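Local coordinates for protein Csc2 (Thermofilum pendens, PDB 4TXD) that probably binds RNA as the Cas7-family protein of a type I-D CRISPR immune system and carries a zinc ion, at residues 170-178 / 190-198; 199-207 / 295-306. One frame throughout, in Å; residues are numbered along the deposited sequence. Where two conformers were deposited one is given.

Contact 1 (170-178 / 190-198). With ZN (zinc ion), chain B.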
loop_
_atom_site.group_PDB
_atom_site.type_symbol
_atom_site.label_atom_id
_atom_site.label_comp_id
_atom_site.label_asym_id
_atom_site.label_seq_id
_atom_site.Cartn_x
_atom_site.Cartn_y
_atom_site.Cartn_z
ATOM N N HIS A 170 -1.322 0.642 10.010
ATOM C CA HIS A 170 -0.622 1.303 8.942
ATOM C C HIS A 170 0.850 1.461 9.274
ATOM O O HIS A 170 1.658 1.312 8.436
ATOM C CB HIS A 170 -1.298 2.593 8.482
ATOM C CG HIS A 170 -0.730 3.829 9.065
ATOM N ND1 HIS A 170 0.445 4.380 8.632
ATOM C CD2 HIS A 170 -1.171 4.622 10.058
ATOM C CE1 HIS A 170 0.704 5.463 9.326
ATOM N NE2 HIS A 170 -0.258 5.627 10.206
ATOM N N CYS A 171 1.162 1.703 10.526
ATOM C CA CYS A 171 2.550 1.766 10.940
ATOM C C CYS A 171 3.266 0.446 10.801
ATOM O O CYS A 171 4.325 0.399 10.287
ATOM C CB CYS A 171 2.677 2.262 12.367
ATOM S SG CYS A 171 2.384 4.001 12.618
ATOM N N THR A 172 2.655 -0.617 11.266
ATOM C CA THR A 172 3.311 -1.895 11.282
ATOM C C THR A 172 3.416 -2.527 9.916
ATOM O O THR A 172 4.321 -3.245 9.639
ATOM C CB THR A 172 2.670 -2.859 12.286
ATOM O OG1 THR A 172 1.339 -3.123 11.916
ATOM C CG2 THR A 172 2.689 -2.265 13.643
ATOM N N ILE A 173 2.468 -2.236 9.060
ATOM C CA ILE A 173 2.475 -2.853 7.741
ATOM C C ILE A 173 3.364 -2.073 6.768
ATOM O O ILE A 173 4.174 -2.661 6.048
ATOM C CB ILE A 173 1.040 -2.953 7.155
ATOM C CG1 ILE A 173 0.230 -4.011 7.919
ATOM C CG2 ILE A 173 1.089 -3.322 5.680
ATOM C CD1 ILE A 173 -1.264 -3.947 7.627
ATOM N N PHE A 174 3.206 -0.754 6.745
ATOM C CA PHE A 174 3.907 0.062 5.765
ATOM C C PHE A 174 5.196 0.682 6.304
ATOM O O PHE A 174 5.946 1.323 5.556
ATOM C CB PHE A 174 2.977 1.155 5.231
ATOM C CG PHE A 174 1.808 0.613 4.472
ATOM C CD1 PHE A 174 1.976 0.127 3.180
ATOM C CD2 PHE A 174 0.545 0.566 5.052
ATOM C CE1 PHE A 174 0.888 -0.394 2.465
ATOM C CE2 PHE A 174 -0.554 0.049 4.347
ATOM C CZ PHE A 174 -0.381 -0.436 3.056
ATOM N N GLY A 175 5.442 0.513 7.601
ATOM C CA GLY A 175 6.709 0.945 8.171
ATOM C C GLY A 175 6.736 2.267 8.910
ATOM O O GLY A 175 5.861 3.124 8.751
ATOM N N ALA A 176 7.782 2.443 9.714
ATOM C CA ALA A 176 7.933 3.632 10.539
ATOM C C ALA A 176 9.338 3.698 11.108
ATOM O O ALA A 176 9.993 2.666 11.297
ATOM C CB ALA A 176 6.900 3.640 11.681
ATOM N N ALA A 177 9.792 4.913 11.380
ATOM C CA ALA A 177 11.061 5.127 12.069
ATOM C C ALA A 177 10.751 5.484 13.520
ATOM O O ALA A 177 10.224 6.562 13.799
ATOM C CB ALA A 177 11.872 6.219 11.388
ATOM N N LEU A 178 11.021 4.554 14.433
ATOM C CA LEU A 178 10.641 4.729 15.838
ATOM C C LEU A 178 11.830 5.083 16.727
ATOM O O LEU A 178 12.957 4.642 16.490
ATOM C CB LEU A 178 9.957 3.463 16.367
ATOM C CG LEU A 178 8.735 3.009 15.561
ATOM C CD1 LEU A 178 8.100 1.761 16.200
ATOM C CD2 LEU A 178 7.731 4.153 15.416
ATOM N N SER A 190 17.307 3.633 17.835
ATOM C CA SER A 190 16.475 3.944 16.674
ATOM C C SER A 190 15.987 2.652 16.070
ATOM O O SER A 190 16.781 1.831 15.606
ATOM C CB SER A 190 17.242 4.767 15.634
ATOM O OG SER A 190 17.601 6.012 16.177
ATOM N N ILE A 191 14.675 2.467 16.095
ATOM C CA ILE A 191 14.084 1.209 15.684
ATOM C C ILE A 191 13.328 1.431 14.377
ATOM O O ILE A 191 12.422 2.263 14.314
ATOM C CB ILE A 191 13.137 0.649 16.768
ATOM C CG1 ILE A 191 13.872 0.515 18.107
ATOM C CG2 ILE A 191 12.545 -0.666 16.325
ATOM C CD1 ILE A 191 15.130 -0.355 18.049
ATOM N N GLY A 192 13.707 0.695 13.340
ATOM C CA GLY A 192 13.084 0.869 12.038
ATOM C C GLY A 192 12.175 -0.289 11.682
ATOM O O GLY A 192 12.550 -1.449 11.801
ATOM N N ILE A 193 10.957 0.034 11.264
ATOM C CA ILE A 193 10.074 -0.952 10.660
ATOM C C ILE A 193 10.050 -0.700 9.158
ATOM O O ILE A 193 9.653 0.377 8.731
ATOM C CB ILE A 193 8.632 -0.862 11.192
ATOM C CG1 ILE A 193 8.601 -0.878 12.726
ATOM C CG2 ILE A 193 7.784 -1.984 10.605
ATOM C CD1 ILE A 193 7.206 -0.734 13.295
ATOM N N LYS A 194 10.499 -1.671 8.375
ATOM C CA LYS A 194 10.454 -1.545 6.921
ATOM C C LYS A 194 9.127 -2.068 6.387
ATOM O O LYS A 194 8.538 -2.988 6.947
ATOM C CB LYS A 194 11.609 -2.298 6.258
ATOM C CG LYS A 194 12.963 -1.607 6.384
ATOM C CD LYS A 194 14.040 -2.369 5.628
ATOM C CE LYS A 194 14.442 -1.661 4.345
ATOM N NZ LYS A 194 15.108 -0.361 4.635
ATOM N N THR A 195 8.653 -1.473 5.295
ATOM C CA THR A 195 7.379 -1.920 4.718
ATOM C C THR A 195 7.402 -3.398 4.289
ATOM O O THR A 195 8.392 -3.901 3.737
ATOM C CB THR A 195 6.977 -1.038 3.501
ATOM O OG1 THR A 195 5.679 -1.433 3.038
ATOM C CG2 THR A 195 7.996 -1.173 2.351
ATOM N N ARG A 196 6.304 -4.098 4.561
ATOM C CA ARG A 196 6.129 -5.471 4.107
ATOM C C ARG A 196 5.289 -5.473 2.821
ATOM O O ARG A 196 4.928 -6.521 2.293
ATOM C CB ARG A 196 5.474 -6.323 5.214
ATOM C CG ARG A 196 6.501 -6.960 6.187
ATOM C CD ARG A 196 5.818 -7.682 7.369
ATOM N NE ARG A 196 5.129 -6.719 8.214
ATOM C CZ ARG A 196 4.037 -6.961 8.932
ATOM N NH1 ARG A 196 3.476 -8.169 8.940
ATOM N NH2 ARG A 196 3.517 -5.977 9.646
ATOM N N VAL A 197 4.994 -4.272 2.341
ATOM C CA VAL A 197 4.274 -4.053 1.077
ATOM C C VAL A 197 5.179 -3.219 0.165
ATOM O O VAL A 197 5.343 -2.022 0.381
ATOM C CB VAL A 197 2.924 -3.322 1.301
ATOM C CG1 VAL A 197 2.188 -3.067 -0.034
ATOM C CG2 VAL A 197 2.042 -4.114 2.277
ATOM N N ARG A 198 5.810 -3.869 -0.810
ATOM C CA ARG A 198 6.738 -3.196 -1.713
ATOM C C ARG A 198 6.096 -2.967 -3.081
ATOM O O ARG A 198 5.780 -3.924 -3.778
ATOM C CB ARG A 198 8.016 -4.019 -1.886
ATOM C CG ARG A 198 8.919 -4.056 -0.669
ATOM C CD ARG A 198 10.384 -3.946 -1.086
ATOM N NE ARG A 198 11.177 -5.114 -0.711
ATOM C CZ ARG A 198 11.574 -6.061 -1.559
ATOM N NH1 ARG A 198 11.250 -5.993 -2.844
ATOM N NH2 ARG A 198 12.297 -7.082 -1.120
HETATM ZN ZN ZN B . 0.170 4.184 13.488
HETATM O O HOH W 1 1.472 -5.895 11.611
HETATM O O HOH W 2 6.603 -4.313 8.396
#
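The carbonyl oxygen T172 O, in the last turn of helix 169-174, takes two bonds: R196 NH2 donates to it at 2.8 Å, and a water that also donates to K194 O and accepts from R196 NE gives it a second hydrogen bond. NH2 stands well above the T172 carbonyl plane, whereas the oxygen lies in the plane of the guanidinium, at its edge. A bend in the arginine chain (chi3 -66°) brings this flat group back to the helix. A second in-plane water joins NH2 to T172 OG1, which also hydrogen-bonds to S351 OG of helix 343-365, and the salt bridge from NH1 to E254 further fixes the rotation of the guanidinium. R196 N bonds almost straight to I173 O at 3.0 Å. G175 then ends the helix with positive phi, its CA only 3.1 Å from I193 O, a closeness that the lack of a side chain allows. Beyond it the chain forms a two-stranded antiparallel hairpin: I193 N bonds A176 O at 2.8 Å and L178 N bonds I191 O at 2.7 Å. I173 CG2 covers the centre of the F174 ring and meets V197 CG2 at 3.6 Å, while L178 CD1 touches I193 CD1 at 3.9 Å. C171 SG binds the zinc at 2.4 Å, with C146, D165 and C168 completing the site. Helix 94-115 packs against I173 and F174, helix 252-263 against I173 and V197, and helix 343-365 against L178 and I193.

Contact 2 (199-207 / 295-306); sequences FDPAFATQR and AYDLAAENAGKG
F203 meets A295, Y296 and A299 where helix 295-301 packs on strand 202-204, the two running nearly parallel (13° between their axes). The strand belongs to the large antiparallel sheet of this RRM-like, Cas7-family fold. The aromatic part is a T-shaped pair: Y296 turns its edge to the face of F203, with ring centroids 5.6 Å apart and planes at 78°, and its CD1 lies over that face. Y296 reaches further out, its hydroxyl bonded to the backbone N of E81. Apolar contacts continue around F203. A295 CB sits in the plane of the phenyl ring at its edge, 3.9 Å from F203 CD1, and A299 CB meets F203 CB at 3.7 Å; alanines on this side of the helix let it come close to the strand.

Charge and polarity act at the two ends. At the start of the helix, D200 OD2 uses its anti lone pair to accept a hydrogen bond from A295 N at 2.9 Å. The same oxygen has a salt bridge to R244 and a weak bond from a water, which in turn accepts one from Y296 N at 2.9 Å. A carboxylate held by an arginine and a helix N-terminus would probably stay charged. At the far end, a type II turn from N302 to K305, with G304 at positive phi, meets T205 through two bonds: G304 N reaches T205 O at 2.7 Å, and T205 OG1 donates to K305 O at 2.8 Å. The hydroxyl is aimed there by a chi1 of 57°, which places it between the backbone N and the carbonyl carbon. Q206 extends alongside the turn. Its OE1 accepts from R208, while its NE2 makes a weak bond to G304 O at 3.3 Å.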
loop_
_atom_site.group_PDB
_atom_site.type_symbol
_atom_site.label_atom_id
_atom_site.label_comp_id
_atom_site.label_asym_id
_atom_site.label_seq_id
_atom_site.Cartn_x
_atom_site.Cartn_y
_atom_site.Cartn_z
ATOM N N PHE A 199 5.927 -1.713 -3.464
ATOM C CA PHE A 199 5.327 -1.399 -4.765
ATOM C C PHE A 199 6.359 -1.298 -5.880
ATOM O O PHE A 199 7.417 -0.692 -5.690
ATOM C CB PHE A 199 4.560 -0.077 -4.715
ATOM C CG PHE A 199 3.254 -0.149 -3.988
ATOM C CD1 PHE A 199 2.124 -0.666 -4.609
ATOM C CD2 PHE A 199 3.152 0.318 -2.680
ATOM C CE1 PHE A 199 0.903 -0.730 -3.938
ATOM C CE2 PHE A 199 1.942 0.263 -2.001
ATOM C CZ PHE A 199 0.814 -0.264 -2.623
ATOM N N ASP A 200 6.031 -1.859 -7.045
ATOM C CA ASP A 200 6.647 -1.432 -8.307
ATOM C C ASP A 200 6.157 -0.015 -8.589
ATOM O O ASP A 200 5.160 0.418 -8.012
ATOM C CB ASP A 200 6.242 -2.337 -9.484
ATOM C CG ASP A 200 6.901 -3.689 -9.469
ATOM O OD1 ASP A 200 7.584 -4.047 -8.488
ATOM O OD2 ASP A 200 6.701 -4.420 -10.469
ATOM N N PRO A 201 6.828 0.710 -9.504
ATOM C CA PRO A 201 6.136 1.885 -10.061
ATOM C C PRO A 201 4.878 1.425 -10.799
ATOM O O PRO A 201 4.874 0.292 -11.279
ATOM C CB PRO A 201 7.155 2.482 -11.056
ATOM C CG PRO A 201 8.481 1.817 -10.723
ATOM C CD PRO A 201 8.121 0.457 -10.164
ATOM N N ALA A 202 3.851 2.270 -10.899
ATOM C CA ALA A 202 2.714 1.948 -11.745
ATOM C C ALA A 202 2.820 2.721 -13.066
ATOM O O ALA A 202 2.927 3.954 -13.077
ATOM C CB ALA A 202 1.408 2.246 -11.038
ATOM N N PHE A 203 2.819 1.998 -14.161
ATOM C CA PHE A 203 3.055 2.550 -15.481
ATOM C C PHE A 203 1.787 2.742 -16.346
ATOM O O PHE A 203 1.032 1.850 -16.504
ATOM C CB PHE A 203 3.993 1.637 -16.258
ATOM C CG PHE A 203 5.327 1.422 -15.628
ATOM C CD1 PHE A 203 5.519 0.429 -14.710
ATOM C CD2 PHE A 203 6.393 2.184 -15.988
ATOM C CE1 PHE A 203 6.738 0.218 -14.145
ATOM C CE2 PHE A 203 7.616 1.983 -15.433
ATOM C CZ PHE A 203 7.792 1.001 -14.503
ATOM N N ALA A 204 1.609 3.918 -16.915
ATOM C CA ALA A 204 0.549 4.124 -17.899
ATOM C C ALA A 204 0.913 3.368 -19.174
ATOM O O ALA A 204 2.093 3.173 -19.472
ATOM C CB ALA A 204 0.350 5.605 -18.184
ATOM N N THR A 205 -0.082 2.916 -19.902
ATOM C CA THR A 205 0.174 2.211 -21.149
ATOM C C THR A 205 0.109 3.124 -22.367
ATOM O O THR A 205 0.445 2.741 -23.447
ATOM C CB THR A 205 -0.834 1.094 -21.382
ATOM O OG1 THR A 205 -2.129 1.631 -21.371
ATOM C CG2 THR A 205 -0.738 0.075 -20.344
ATOM N N GLN A 206 -0.337 4.340 -22.147
ATOM C CA GLN A 206 -0.425 5.343 -23.201
ATOM C C GLN A 206 0.075 6.675 -22.683
ATOM O O GLN A 206 -0.044 6.974 -21.483
ATOM C CB GLN A 206 -1.871 5.497 -23.703
ATOM C CG GLN A 206 -2.495 4.228 -24.261
ATOM C CD GLN A 206 -3.998 4.352 -24.395
ATOM O OE1 GLN A 206 -4.697 4.650 -23.421
ATOM N NE2 GLN A 206 -4.506 4.132 -25.602
ATOM N N ARG A 207 0.610 7.471 -23.601
ATOM C CA ARG A 207 1.064 8.820 -23.305
ATOM C C ARG A 207 -0.091 9.789 -23.498
ATOM O O ARG A 207 -0.197 10.433 -24.541
ATOM C CB ARG A 207 2.241 9.196 -24.214
ATOM C CG ARG A 207 2.894 10.541 -23.916
ATOM C CD ARG A 207 4.086 10.784 -24.877
ATOM N NE ARG A 207 5.029 11.806 -24.396
ATOM C CZ ARG A 207 4.792 13.112 -24.446
ATOM N NH1 ARG A 207 3.642 13.552 -24.939
ATOM N NH2 ARG A 207 5.689 13.978 -23.998
ATOM N N ALA A 295 5.519 -4.791 -13.059
ATOM C CA ALA A 295 4.616 -3.844 -13.646
ATOM C C ALA A 295 5.154 -3.323 -14.982
ATOM O O ALA A 295 4.435 -3.192 -15.916
ATOM C CB ALA A 295 4.372 -2.699 -12.708
ATOM N N TYR A 296 6.434 -3.042 -15.024
ATOM C CA TYR A 296 7.073 -2.606 -16.243
ATOM C C TYR A 296 6.858 -3.560 -17.412
ATOM O O TYR A 296 6.487 -3.152 -18.448
ATOM C CB TYR A 296 8.567 -2.381 -16.061
ATOM C CG TYR A 296 9.249 -1.991 -17.352
ATOM C CD1 TYR A 296 9.312 -0.691 -17.753
ATOM C CD2 TYR A 296 9.786 -2.935 -18.180
ATOM C CE1 TYR A 296 9.904 -0.335 -18.921
ATOM C CE2 TYR A 296 10.375 -2.587 -19.359
ATOM C CZ TYR A 296 10.435 -1.279 -19.726
ATOM O OH TYR A 296 11.021 -0.925 -20.871
ATOM N N ASP A 297 7.140 -4.833 -17.208
ATOM C CA ASP A 297 7.014 -5.796 -18.276
ATOM C C ASP A 297 5.580 -5.894 -18.756
ATOM O O ASP A 297 5.330 -5.999 -19.906
ATOM C CB ASP A 297 7.567 -7.157 -17.862
ATOM C CG ASP A 297 9.042 -7.136 -17.669
ATOM O OD1 ASP A 297 9.714 -6.381 -18.330
ATOM O OD2 ASP A 297 9.537 -7.887 -16.862
ATOM N N LEU A 298 4.647 -5.837 -17.832
ATOM C CA LEU A 298 3.257 -5.934 -18.179
ATOM C C LEU A 298 2.813 -4.742 -19.008
ATOM O O LEU A 298 2.135 -4.878 -19.973
ATOM C CB LEU A 298 2.410 -6.086 -16.937
ATOM C CG LEU A 298 2.583 -7.397 -16.175
ATOM C CD1 LEU A 298 1.849 -7.374 -14.865
ATOM C CD2 LEU A 298 2.102 -8.548 -17.010
ATOM N N ALA A 299 3.232 -3.571 -18.604
ATOM C CA ALA A 299 2.907 -2.372 -19.319
ATOM C C ALA A 299 3.534 -2.373 -20.709
ATOM O O ALA A 299 2.914 -2.015 -21.638
ATOM C CB ALA A 299 3.332 -1.156 -18.550
ATOM N N ALA A 300 4.772 -2.792 -20.798
ATOM C CA ALA A 300 5.466 -2.839 -22.069
ATOM C C ALA A 300 4.760 -3.756 -23.049
ATOM O O ALA A 300 4.651 -3.455 -24.190
ATOM C CB ALA A 300 6.905 -3.239 -21.884
ATOM N N GLU A 301 4.256 -4.857 -22.545
ATOM C CA GLU A 301 3.434 -5.790 -23.286
ATOM C C GLU A 301 2.177 -5.172 -23.826
ATOM O O GLU A 301 1.595 -5.689 -24.713
ATOM C CB GLU A 301 2.929 -6.844 -22.326
ATOM C CG GLU A 301 3.666 -8.129 -22.311
ATOM C CD GLU A 301 2.956 -9.120 -21.422
ATOM O OE1 GLU A 301 1.839 -9.490 -21.748
ATOM O OE2 GLU A 301 3.502 -9.479 -20.400
ATOM N N ASN A 302 1.737 -4.108 -23.185
ATOM C CA ASN A 302 0.477 -3.473 -23.481
ATOM C C ASN A 302 0.603 -2.023 -23.977
ATOM O O ASN A 302 -0.345 -1.326 -24.037
ATOM C CB ASN A 302 -0.432 -3.532 -22.270
ATOM C CG ASN A 302 -0.996 -4.899 -22.031
ATOM O OD1 ASN A 302 -1.908 -5.294 -22.692
ATOM N ND2 ASN A 302 -0.454 -5.612 -21.077
ATOM N N ALA A 303 1.802 -1.641 -24.353
ATOM C CA ALA A 303 2.082 -0.321 -24.850
ATOM C C ALA A 303 1.125 0.132 -25.936
ATOM O O ALA A 303 0.930 -0.532 -26.892
ATOM C CB ALA A 303 3.491 -0.246 -25.361
ATOM N N GLY A 304 0.569 1.299 -25.759
ATOM C CA GLY A 304 -0.293 1.893 -26.766
ATOM C C GLY A 304 -1.758 1.496 -26.655
ATOM O O GLY A 304 -2.612 2.050 -27.358
ATOM N N LYS A 305 -2.065 0.561 -25.778
ATOM C CA LYS A 305 -3.410 0.055 -25.647
ATOM C C LYS A 305 -4.244 0.722 -24.574
ATOM O O LYS A 305 -3.735 1.156 -23.600
ATOM C CB LYS A 305 -3.405 -1.441 -25.413
ATOM C CG LYS A 305 -2.612 -2.252 -26.400
ATOM C CD LYS A 305 -2.841 -1.804 -27.812
ATOM C CE LYS A 305 -2.047 -2.634 -28.799
ATOM N NZ LYS A 305 -2.240 -2.211 -30.196
ATOM N N GLY A 306 -5.545 0.770 -24.798
ATOM C CA GLY A 306 -6.473 1.398 -23.890
ATOM C C GLY A 306 -7.066 0.490 -22.835
ATOM O O GLY A 306 -6.812 -0.662 -22.835
HETATM O O HOH W 3 8.122 -2.739 -12.646
#

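Both contacts use strand 197-204: the strand enters contact 1 through V197 and contact 2 chiefly through F203, and their centres lie 28 Å apart on opposite sides of the chain's centre. Contact 1 is the more buried and joins neighbours in sequence, a short helix that supplies one zinc ligand, and a hairpin, with backbone pairing, a water-linked arginine and aliphatic packing. Contact 2 is partly buried and away from the metal; it brings together segments with 87 residues between them, a sheet strand and a helix with the turn after it. Its middle is aromatic and alanine packing, and its polar bonds gather at the two ends of the 295-306 segment.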